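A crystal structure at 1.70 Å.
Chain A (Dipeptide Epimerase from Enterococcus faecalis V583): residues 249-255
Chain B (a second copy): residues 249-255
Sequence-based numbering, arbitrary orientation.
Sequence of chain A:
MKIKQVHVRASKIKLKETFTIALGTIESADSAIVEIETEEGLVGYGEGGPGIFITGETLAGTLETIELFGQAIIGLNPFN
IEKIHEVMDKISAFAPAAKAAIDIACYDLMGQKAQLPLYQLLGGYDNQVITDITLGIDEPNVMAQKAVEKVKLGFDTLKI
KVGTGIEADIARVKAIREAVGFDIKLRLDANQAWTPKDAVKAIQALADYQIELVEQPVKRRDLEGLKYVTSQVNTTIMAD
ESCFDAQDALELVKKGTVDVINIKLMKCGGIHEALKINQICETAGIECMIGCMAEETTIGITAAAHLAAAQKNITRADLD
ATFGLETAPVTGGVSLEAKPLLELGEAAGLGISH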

# COMPACT_ATOMS: atom_id res chain seq x y z
N ALA A 249 -6.10 -10.93 -17.27
CA ALA A 249 -5.70 -12.04 -16.43
C ALA A 249 -4.48 -11.65 -15.60
O ALA A 249 -4.41 -11.93 -14.40
CB ALA A 249 -5.38 -13.27 -17.28
N LEU A 250 -3.52 -10.98 -16.23
CA LEU A 250 -2.32 -10.57 -15.51
C LEU A 250 -2.67 -9.66 -14.33
O LEU A 250 -2.13 -9.80 -13.23
CB LEU A 250 -1.36 -9.84 -16.46
CG LEU A 250 -0.04 -9.38 -15.85
CD1 LEU A 250 0.69 -10.56 -15.21
CD2 LEU A 250 0.82 -8.77 -16.95
N GLU A 251 -3.60 -8.73 -14.56
CA GLU A 251 -4.01 -7.81 -13.50
C GLU A 251 -4.67 -8.59 -12.38
O GLU A 251 -4.38 -8.37 -11.20
CB GLU A 251 -4.98 -6.77 -14.05
CG GLU A 251 -5.35 -5.69 -13.05
CD GLU A 251 -6.33 -4.68 -13.61
OE1 GLU A 251 -6.55 -3.64 -12.95
OE2 GLU A 251 -6.89 -4.92 -14.70
N LEU A 252 -5.57 -9.51 -12.74
CA LEU A 252 -6.27 -10.32 -11.74
C LEU A 252 -5.34 -11.22 -10.92
O LEU A 252 -5.50 -11.33 -9.71
CB LEU A 252 -7.34 -11.18 -12.43
CG LEU A 252 -8.50 -10.42 -13.06
CD1 LEU A 252 -9.33 -11.37 -13.89
CD2 LEU A 252 -9.35 -9.76 -11.97
N VAL A 253 -4.38 -11.86 -11.57
CA VAL A 253 -3.46 -12.72 -10.83
C VAL A 253 -2.51 -11.90 -9.98
O VAL A 253 -2.11 -12.32 -8.89
CB VAL A 253 -2.65 -13.64 -11.78
CG1 VAL A 253 -3.58 -14.63 -12.45
CG2 VAL A 253 -1.92 -12.81 -12.81
N LYS A 254 -2.14 -10.71 -10.46
CA LYS A 254 -1.23 -9.85 -9.71
C LYS A 254 -1.88 -9.40 -8.40
O LYS A 254 -1.24 -9.40 -7.35
CB LYS A 254 -0.84 -8.63 -10.55
CG LYS A 254 0.15 -8.94 -11.66
CD LYS A 254 0.29 -7.79 -12.66
CE LYS A 254 0.76 -6.51 -12.01
NZ LYS A 254 0.91 -5.42 -13.03
N LYS A 255 -3.16 -9.03 -8.48
CA LYS A 255 -3.91 -8.56 -7.32
C LYS A 255 -4.59 -9.66 -6.51
O LYS A 255 -5.18 -9.37 -5.47
CB LYS A 255 -4.96 -7.54 -7.77
CG LYS A 255 -4.38 -6.29 -8.43
CD LYS A 255 -5.49 -5.35 -8.87
CE LYS A 255 -4.92 -4.11 -9.56
NZ LYS A 255 -6.01 -3.25 -10.13
N ALA B 249 9.39 -14.68 -13.68
CA ALA B 249 8.97 -13.66 -14.62
C ALA B 249 7.74 -12.92 -14.11
O ALA B 249 7.66 -11.70 -14.21
CB ALA B 249 8.67 -14.29 -15.99
N LEU B 250 6.78 -13.66 -13.56
CA LEU B 250 5.56 -13.05 -13.04
C LEU B 250 5.87 -12.05 -11.93
O LEU B 250 5.32 -10.95 -11.91
CB LEU B 250 4.62 -14.14 -12.51
CG LEU B 250 3.29 -13.68 -11.92
CD1 LEU B 250 2.56 -12.78 -12.92
CD2 LEU B 250 2.44 -14.91 -11.58
N GLU B 251 6.77 -12.43 -11.03
CA GLU B 251 7.15 -11.55 -9.93
C GLU B 251 7.87 -10.32 -10.46
O GLU B 251 7.60 -9.20 -10.01
CB GLU B 251 8.06 -12.31 -8.95
CG GLU B 251 8.46 -11.52 -7.72
CD GLU B 251 7.27 -11.02 -6.92
OE1 GLU B 251 6.27 -11.77 -6.80
OE2 GLU B 251 7.33 -9.89 -6.40
N LEU B 252 8.76 -10.52 -11.43
CA LEU B 252 9.52 -9.41 -12.02
C LEU B 252 8.63 -8.38 -12.72
O LEU B 252 8.82 -7.18 -12.54
CB LEU B 252 10.56 -9.95 -13.01
CG LEU B 252 11.79 -10.62 -12.39
CD1 LEU B 252 12.61 -11.31 -13.47
CD2 LEU B 252 12.63 -9.57 -11.67
N VAL B 253 7.66 -8.83 -13.51
CA VAL B 253 6.79 -7.88 -14.19
C VAL B 253 5.79 -7.26 -13.22
O VAL B 253 5.38 -6.12 -13.40
CB VAL B 253 6.01 -8.53 -15.37
CG1 VAL B 253 6.99 -9.14 -16.36
CG2 VAL B 253 5.03 -9.57 -14.85
N LYS B 254 5.42 -8.02 -12.18
CA LYS B 254 4.49 -7.52 -11.17
C LYS B 254 5.07 -6.29 -10.50
O LYS B 254 4.40 -5.26 -10.37
CB LYS B 254 4.24 -8.58 -10.09
CG LYS B 254 3.26 -9.68 -10.45
CD LYS B 254 3.01 -10.58 -9.24
CE LYS B 254 1.95 -11.64 -9.52
NZ LYS B 254 1.66 -12.48 -8.32
N LYS B 255 6.32 -6.40 -10.06
CA LYS B 255 7.00 -5.30 -9.38
C LYS B 255 7.60 -4.28 -10.35
O LYS B 255 8.07 -3.23 -9.92
CB LYS B 255 8.10 -5.84 -8.47
CG LYS B 255 7.62 -6.84 -7.42
CD LYS B 255 8.75 -7.25 -6.48
CE LYS B 255 9.09 -6.16 -5.45
NZ LYS B 255 9.66 -4.90 -6.04

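What lies at the apolar centre of the contact? The two copies of one leucine meet there: A:Leu250 CD1 and B:Leu250 CD1 are 3.7 Å apart, an ordinary van der Waals distance between methyl groups. Both residues leave their helices sideways to the partner, yet the same rotamer pair, chi1 t and chi2 p, brings the end of each side chain nearer the other helix. Leucine suits this place because its branched end can reach into the space between the helices and bring nothing polar with it; both copies are buried.

How do the valines complete this small core? A:Val253 and B:Val253 sit three residues, a little less than one helical turn, beyond the leucines, and their CA-to-CB bonds point toward the opposing stretch. With chi1 in the m well, each offers a methyl to the other chain's leucine: A:Val253 CG2 lies 4.5 Å from B:Leu250 CD1, and B:Val253 CG2 lies 4.5 Å from A:Leu250 CD1. The matching pairs give the apolar centre a nearly twofold look. These are looser approaches than the leucine pair, and the short, branched valine adds apolar surface without needing a long reach.

Where do the helices come closest, and what do the lysines do there? The axes cross almost at right angles, at 93°, and approach to 10.8 Å, so the contact is compact, burying 241 Å² over both sides. The nearest backbone positions are A:Lys254 CA and B:Lys254 CA, 6.3 Å apart. Their side chains start sideways and pack through their aliphatic portions, with A:Lys254 CG 3.4 Å from B:Lys254 CG, a tight approach for two methylene carbons. These two residues have the most area covered by the partner stretch. A long chain with a charged end suits such a border, since its methylenes can be covered while the residue remains partly exposed.

Does the polar edge tie the helices together? No hydrogen bond or salt bridge joins them. The chi2, chi3 and chi4 angles of B:Lys254 are all t, and this extended chain carries B:Lys254 NZ to 3.8 Å from A:Val253 O, close but not a hydrogen bond. A:Lys254 differs, turning at chi3 to p, and its NZ is hydrogen-bonded elsewhere in the structure. Farther out, the CA-to-CB bond of A:Lys255 points away from the partner, and A:Lys255 NZ forms a salt bridge with A:Glu251 OE1 at 2.9 Å, joining side chains one turn apart on its own helix. Between these stretches, then, cohesion comes from packing.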